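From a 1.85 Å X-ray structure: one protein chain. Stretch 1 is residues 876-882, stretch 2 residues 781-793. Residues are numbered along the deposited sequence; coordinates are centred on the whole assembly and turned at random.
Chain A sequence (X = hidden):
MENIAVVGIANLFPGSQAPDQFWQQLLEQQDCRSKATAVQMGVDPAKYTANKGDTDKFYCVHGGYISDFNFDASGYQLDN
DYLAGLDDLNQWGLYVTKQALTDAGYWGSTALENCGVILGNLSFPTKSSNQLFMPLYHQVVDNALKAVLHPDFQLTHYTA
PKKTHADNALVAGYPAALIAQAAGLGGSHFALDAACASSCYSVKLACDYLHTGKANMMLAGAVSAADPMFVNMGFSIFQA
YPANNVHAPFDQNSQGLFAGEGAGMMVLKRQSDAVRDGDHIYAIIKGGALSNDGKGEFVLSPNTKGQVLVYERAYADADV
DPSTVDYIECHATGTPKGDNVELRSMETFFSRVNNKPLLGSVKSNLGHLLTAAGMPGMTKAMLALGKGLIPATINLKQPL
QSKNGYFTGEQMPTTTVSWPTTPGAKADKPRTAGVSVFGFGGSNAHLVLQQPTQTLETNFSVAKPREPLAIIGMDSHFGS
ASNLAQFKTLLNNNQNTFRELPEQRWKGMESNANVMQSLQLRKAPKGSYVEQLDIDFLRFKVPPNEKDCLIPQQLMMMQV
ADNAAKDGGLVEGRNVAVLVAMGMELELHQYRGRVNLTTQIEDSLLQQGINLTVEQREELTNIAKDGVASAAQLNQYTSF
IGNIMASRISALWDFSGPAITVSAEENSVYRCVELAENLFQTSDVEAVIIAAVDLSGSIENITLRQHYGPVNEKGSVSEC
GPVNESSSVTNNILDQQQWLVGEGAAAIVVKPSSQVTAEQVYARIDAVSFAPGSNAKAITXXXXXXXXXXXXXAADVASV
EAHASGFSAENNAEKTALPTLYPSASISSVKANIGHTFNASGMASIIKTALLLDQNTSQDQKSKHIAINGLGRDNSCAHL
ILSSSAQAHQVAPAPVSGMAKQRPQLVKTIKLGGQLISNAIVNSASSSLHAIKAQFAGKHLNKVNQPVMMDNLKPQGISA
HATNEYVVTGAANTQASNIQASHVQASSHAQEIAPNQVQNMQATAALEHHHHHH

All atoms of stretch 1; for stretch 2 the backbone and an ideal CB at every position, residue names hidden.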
ATOM      1  N   SER A 876       4.089 -13.371 -11.426  1.00 16.30           N
ATOM      2  CA  SER A 876       4.563 -12.951 -12.737  1.00 14.07           C
ATOM      3  C   SER A 876       6.082 -12.979 -12.734  1.00 17.75           C
ATOM      4  O   SER A 876       6.737 -12.917 -11.684  1.00 14.92           O
ATOM      5  CB  SER A 876       4.023 -11.564 -13.130  1.00 19.86           C
ATOM      6  OG  SER A 876       4.511 -10.578 -12.257  1.00 27.90           O
ATOM      7  N   CYS A 877       6.640 -13.154 -13.915  1.00 13.04           N
ATOM      8  CA  CYS A 877       8.077 -13.119 -14.082  1.00 12.23           C
ATOM      9  C   CYS A 877       8.459 -11.751 -14.631  1.00 15.16           C
ATOM     10  O   CYS A 877       7.857 -11.280 -15.601  1.00 15.40           O
ATOM     11  CB  CYS A 877       8.542 -14.221 -15.029  1.00 14.84           C
ATOM     12  SG  CYS A 877      10.310 -14.069 -15.331  1.00 21.60           S
ATOM     13  N   ALA A 878       9.429 -11.111 -13.997  1.00 12.48           N
ATOM     14  CA  ALA A 878      10.028  -9.884 -14.489  1.00 14.31           C
ATOM     15  C   ALA A 878      11.413 -10.204 -15.032  1.00 14.09           C
ATOM     16  O   ALA A 878      12.132 -11.040 -14.472  1.00 14.09           O
ATOM     17  CB  ALA A 878      10.127  -8.820 -13.379  1.00 17.01           C
ATOM     18  N   HIS A 879      11.780  -9.558 -16.132  1.00 11.28           N
ATOM     19  CA  HIS A 879      13.129  -9.697 -16.671  1.00 13.56           C
ATOM     20  C   HIS A 879      13.637  -8.332 -17.109  1.00 14.35           C
ATOM     21  O   HIS A 879      12.926  -7.598 -17.809  1.00 15.22           O
ATOM     22  CB  HIS A 879      13.148 -10.683 -17.849  1.00 12.91           C
ATOM     23  CG  HIS A 879      14.439 -11.439 -17.992  1.00 15.78           C
ATOM     24  ND1 HIS A 879      14.759 -12.541 -17.220  1.00 16.32           N
ATOM     25  CD2 HIS A 879      15.481 -11.258 -18.841  1.00 16.72           C
ATOM     26  CE1 HIS A 879      15.950 -12.994 -17.582  1.00 17.10           C
ATOM     27  NE2 HIS A 879      16.407 -12.235 -18.568  1.00 16.83           N
ATOM     28  N   LEU A 880      14.855  -7.990 -16.692  1.00 12.34           N
ATOM     29  CA  LEU A 880      15.424  -6.679 -16.981  1.00 14.28           C
ATOM     30  C   LEU A 880      16.766  -6.847 -17.670  1.00 16.59           C
ATOM     31  O   LEU A 880      17.503  -7.798 -17.393  1.00 15.14           O
ATOM     32  CB  LEU A 880      15.649  -5.848 -15.715  1.00 14.35           C
ATOM     33  CG  LEU A 880      14.423  -5.425 -14.923  1.00 13.49           C
ATOM     34  CD1 LEU A 880      13.983  -6.547 -14.008  1.00 17.58           C
ATOM     35  CD2 LEU A 880      14.763  -4.179 -14.089  1.00 12.41           C
ATOM     36  N   ILE A 881      17.092  -5.895 -18.535  1.00 13.13           N
ATOM     37  CA  ILE A 881      18.428  -5.797 -19.125  1.00 14.65           C
ATOM     38  C   ILE A 881      19.015  -4.458 -18.710  1.00 12.40           C
ATOM     39  O   ILE A 881      18.410  -3.412 -18.963  1.00 13.20           O
ATOM     40  CB  ILE A 881      18.398  -5.900 -20.662  1.00 16.50           C
ATOM     41  CG1 ILE A 881      17.756  -7.212 -21.132  1.00 19.18           C
ATOM     42  CG2 ILE A 881      19.807  -5.709 -21.204  1.00 18.93           C
ATOM     43  CD1 ILE A 881      18.522  -8.489 -20.672  1.00 18.53           C
ATOM     44  N   LEU A 882      20.182  -4.484 -18.072  1.00 13.03           N
ATOM     45  CA  LEU A 882      20.913  -3.278 -17.720  1.00 12.87           C
ATOM     46  C   LEU A 882      22.216  -3.260 -18.506  1.00 15.88           C
ATOM     47  O   LEU A 882      22.757  -4.318 -18.841  1.00 15.59           O
ATOM     48  CB  LEU A 882      21.232  -3.226 -16.221  1.00 13.70           C
ATOM     49  CG  LEU A 882      20.131  -2.656 -15.326  1.00 14.08           C
ATOM     50  CD1 LEU A 882      18.904  -3.597 -15.308  1.00 16.10           C
ATOM     51  CD2 LEU A 882      20.679  -2.415 -13.926  1.00 15.08           C
ATOM     52  N   UNK A 781       9.587 -16.386 -21.753  1.00 16.33           N
ATOM     53  CA  UNK A 781       8.740 -15.429 -22.459  1.00 18.86           C
ATOM     54  C   UNK A 781       9.095 -14.006 -22.059  1.00 20.17           C
ATOM     55  O   UNK A 781       9.226 -13.112 -22.912  1.00 17.75           O
ATOM     56  CB  UNK A 781       7.262 -15.706 -22.177  1.00 18.86           C
ATOM     57  N   UNK A 782       9.237 -13.770 -20.748  1.00 13.94           N
ATOM     58  CA  UNK A 782       9.625 -12.449 -20.277  1.00 15.08           C
ATOM     59  C   UNK A 782      11.020 -12.085 -20.750  1.00 16.91           C
ATOM     60  O   UNK A 782      11.275 -10.934 -21.117  1.00 13.62           O
ATOM     61  CB  UNK A 782       9.555 -12.385 -18.750  1.00 15.08           C
ATOM     62  N   UNK A 783      11.956 -13.043 -20.718  1.00 14.84           N
ATOM     63  CA  UNK A 783      13.309 -12.749 -21.173  1.00 18.83           C
ATOM     64  C   UNK A 783      13.329 -12.362 -22.655  1.00 16.24           C
ATOM     65  O   UNK A 783      14.036 -11.425 -23.055  1.00 15.56           O
ATOM     66  CB  UNK A 783      14.219 -13.955 -20.932  1.00 18.83           C
ATOM     67  N   UNK A 784      12.593 -13.098 -23.484  1.00 16.67           N
ATOM     68  CA  UNK A 784      12.549 -12.773 -24.909  1.00 23.39           C
ATOM     69  C   UNK A 784      11.989 -11.374 -25.136  1.00 21.73           C
ATOM     70  O   UNK A 784      12.476 -10.628 -26.003  1.00 17.95           O
ATOM     71  CB  UNK A 784      11.708 -13.804 -25.666  1.00 23.39           C
ATOM     72  N   UNK A 785      10.948 -11.005 -24.388  1.00 18.72           N
ATOM     73  CA  UNK A 785      10.411  -9.655 -24.531  1.00 19.90           C
ATOM     74  C   UNK A 785      11.456  -8.622 -24.153  1.00 17.94           C
ATOM     75  O   UNK A 785      11.602  -7.595 -24.824  1.00 19.39           O
ATOM     76  CB  UNK A 785       9.158  -9.478 -23.671  1.00 19.90           C
ATOM     77  N   UNK A 786      12.183  -8.866 -23.058  1.00 16.57           N
ATOM     78  CA  UNK A 786      13.113  -7.864 -22.569  1.00 15.29           C
ATOM     79  C   UNK A 786      14.316  -7.740 -23.491  1.00 18.77           C
ATOM     80  O   UNK A 786      14.821  -6.632 -23.719  1.00 16.06           O
ATOM     81  CB  UNK A 786      13.567  -8.206 -21.149  1.00 15.29           C
ATOM     82  N   UNK A 787      14.779  -8.864 -24.052  1.00 16.00           N
ATOM     83  CA  UNK A 787      15.911  -8.794 -24.974  1.00 15.91           C
ATOM     84  C   UNK A 787      15.514  -8.062 -26.253  1.00 19.40           C
ATOM     85  O   UNK A 787      16.283  -7.238 -26.768  1.00 19.71           O
ATOM     86  CB  UNK A 787      16.424 -10.197 -25.303  1.00 15.91           C
ATOM     87  N   UNK A 788      14.300  -8.323 -26.747  1.00 19.31           N
ATOM     88  CA  UNK A 788      13.784  -7.609 -27.919  1.00 22.25           C
ATOM     89  C   UNK A 788      13.673  -6.111 -27.651  1.00 22.82           C
ATOM     90  O   UNK A 788      14.056  -5.276 -28.494  1.00 19.53           O
ATOM     91  CB  UNK A 788      12.419  -8.169 -28.325  1.00 22.25           C
ATOM     92  N   UNK A 789      13.136  -5.749 -26.484  1.00 19.89           N
ATOM     93  CA  UNK A 789      13.020  -4.341 -26.125  1.00 20.48           C
ATOM     94  C   UNK A 789      14.392  -3.689 -26.005  1.00 21.12           C
ATOM     95  O   UNK A 789      14.586  -2.553 -26.449  1.00 21.63           O
ATOM     96  CB  UNK A 789      12.248  -4.188 -24.813  1.00 20.48           C
ATOM     97  N   UNK A 790      15.361  -4.395 -25.414  1.00 18.23           N
ATOM     98  CA  UNK A 790      16.702  -3.854 -25.280  1.00 18.70           C
ATOM     99  C   UNK A 790      17.448  -3.808 -26.605  1.00 24.32           C
ATOM    100  O   UNK A 790      18.456  -3.103 -26.705  1.00 24.79           O
ATOM    101  CB  UNK A 790      17.497  -4.682 -24.268  1.00 18.70           C
ATOM    102  N   UNK A 791      16.990  -4.549 -27.611  1.00 23.98           N
ATOM    103  CA  UNK A 791      17.673  -4.583 -28.888  1.00 25.81           C
ATOM    104  C   UNK A 791      18.934  -5.413 -28.914  1.00 26.80           C
ATOM    105  O   UNK A 791      19.858  -5.090 -29.661  1.00 23.70           O
ATOM    106  CB  UNK A 791      18.013  -3.154 -29.315  1.00 25.81           C
ATOM    107  N   UNK A 792      19.010  -6.480 -28.113  1.00 22.78           N
ATOM    108  CA  UNK A 792      20.186  -7.335 -28.057  1.00 22.73           C
ATOM    109  C   UNK A 792      19.739  -8.784 -28.185  1.00 22.18           C
ATOM    110  O   UNK A 792      18.551  -9.106 -28.178  1.00 23.64           O
ATOM    111  CB  UNK A 792      20.971  -7.114 -26.763  1.00 22.73           C
ATOM    112  N   UNK A 793      20.715  -9.660 -28.319  1.00 23.52           N
ATOM    113  CA  UNK A 793      20.471 -11.091 -28.357  1.00 23.53           C
ATOM    114  C   UNK A 793      20.925 -11.707 -27.039  1.00 21.25           C
ATOM    115  O   UNK A 793      21.715 -11.119 -26.297  1.00 22.45           O
ATOM    116  CB  UNK A 793      21.190 -11.740 -29.542  1.00 23.53           C
TER

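Strand 876-882 and helix 781-790 run in roughly the same direction, 29° between their axes with a closest approach of 7.3 Å, so little depth is available between them. Cys-877, His-879 and Ile-881 point their CA-to-CB bonds toward the helix; no hydrogen bond crosses the interface.

At 781 the CB points sideways and meets nothing of the strand within 5.5 Å. Many residues would suit; it is Ile-781, which makes no contact here.

Position 782 is tight. Its CB points toward the strand, 3.7 Å from Cys-877 O and 4.1 Å from His-879 CB, which favours a small residue. Ala-782 is found, its CB also packing 3.9 Å from Cys-877 SG.

At 783 the CB points sideways, yet the ideal CB lies 3.6 Å from His-879 CD2. A small aliphatic group could rest on the imidazole, although a longer chain leaving sideways is not excluded. The residue is Ala-783: its CB sits 3.6 Å from the centroid of the His-879 ring, 11° off the normal, a CH-pi contact over the face. Both ring nitrogens of His-879 are hydrogen-bonded elsewhere in the structure.

Positions 784 and 785 point away and sideways, with no strand atom near either CB, so polar or charged residues are acceptable; they are Asp-784 and Lys-785.

Position 786 is again close: its ideal CB is 3.5 Å from His-879 O and 4.3 Å from Ile-881 CG1. Alanine, or perhaps glycine or serine, would suit. Ala-786 fills it, its CB also near the edge of the His-879 ring.

At 787 the CB points sideways, 5.3 Å from Ile-881 CG1, leaving room for a longer apolar chain to reach Ile-881. Leu-787 does so, CD2 meeting Ile-881 CD1 at 3.7 Å.

Position 788 is out of reach and tolerant; Thr-788 uses OG1 to donate to Asp-784 O at 2.8 Å, one turn back. Position 789 points sideways without a strand neighbour, and Leu-789 makes no contact with it.

Position 790 points toward the strand, its CB 3.9 Å from Ile-881 CB, suiting a small apolar residue. Ala-790 supplies just that methyl contact.

Position 791 has phi/psi 76/31. Positive phi favours glycine, with asparagine a lesser option; Gly-791 is the first residue to leave helical geometry.

At 792 the CB points toward the strand but lies beyond 5.5 Å, so a long apolar chain is needed to make contact. Ile-792 reaches Ile-881 CG2 with CD1 at 3.9 Å.

Position 793 is out of reach and unconstrained by the strand; it is Ser-793.

Stretch 2 781-793: IAADKALTLAGIS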
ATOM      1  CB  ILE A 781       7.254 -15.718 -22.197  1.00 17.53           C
ATOM      2  CG1 ILE A 781       6.813 -16.971 -22.965  1.00 18.69           C
ATOM      3  CG2 ILE A 781       6.416 -14.500 -22.590  1.00 20.42           C
ATOM      4  CD1 ILE A 781       5.421 -17.450 -22.586  1.00 23.77           C
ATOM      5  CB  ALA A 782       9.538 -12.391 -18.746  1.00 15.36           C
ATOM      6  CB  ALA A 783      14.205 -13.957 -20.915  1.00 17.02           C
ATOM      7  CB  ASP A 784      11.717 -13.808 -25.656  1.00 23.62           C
ATOM      8  CG  ASP A 784      11.541 -13.453 -27.135  1.00 34.91           C
ATOM      9  OD1 ASP A 784      12.570 -13.308 -27.841  1.00 39.33           O
ATOM     10  OD2 ASP A 784      10.381 -13.293 -27.586  1.00 36.79           O
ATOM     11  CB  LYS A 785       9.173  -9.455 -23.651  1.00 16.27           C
ATOM     12  CG  LYS A 785       7.949 -10.281 -23.981  1.00 21.71           C
ATOM     13  CD  LYS A 785       6.810  -9.827 -23.068  1.00 24.83           C
ATOM     14  CE  LYS A 785       5.674 -10.821 -23.045  1.00 30.40           C
ATOM     15  NZ  LYS A 785       4.592 -10.373 -22.102  1.00 31.17           N
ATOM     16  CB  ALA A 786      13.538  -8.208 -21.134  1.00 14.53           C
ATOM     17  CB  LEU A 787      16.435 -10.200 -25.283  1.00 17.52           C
ATOM     18  CG  LEU A 787      17.066 -10.936 -24.092  1.00 16.21           C
ATOM     19  CD1 LEU A 787      17.072 -12.452 -24.297  1.00 19.40           C
ATOM     20  CD2 LEU A 787      18.469 -10.420 -23.806  1.00 20.31           C
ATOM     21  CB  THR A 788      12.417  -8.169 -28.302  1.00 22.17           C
ATOM     22  OG1 THR A 788      12.535  -9.561 -28.622  1.00 25.37           O
ATOM     23  CG2 THR A 788      11.810  -7.400 -29.495  1.00 22.68           C
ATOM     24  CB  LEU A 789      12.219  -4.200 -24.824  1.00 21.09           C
ATOM     25  CG  LEU A 789      11.875  -2.776 -24.364  1.00 22.52           C
ATOM     26  CD1 LEU A 789      11.018  -2.037 -25.405  1.00 27.89           C
ATOM     27  CD2 LEU A 789      11.179  -2.812 -22.996  1.00 28.58           C
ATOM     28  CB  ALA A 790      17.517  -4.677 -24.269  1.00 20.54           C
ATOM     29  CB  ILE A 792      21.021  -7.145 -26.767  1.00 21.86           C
ATOM     30  CG1 ILE A 792      20.240  -7.611 -25.521  1.00 20.74           C
ATOM     31  CG2 ILE A 792      21.496  -5.704 -26.625  1.00 23.86           C
ATOM     32  CD1 ILE A 792      21.114  -7.698 -24.253  1.00 22.23           C
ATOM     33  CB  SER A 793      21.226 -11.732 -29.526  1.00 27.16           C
ATOM     34  OG  SER A 793      22.622 -11.731 -29.235  1.00 29.89           O
TER
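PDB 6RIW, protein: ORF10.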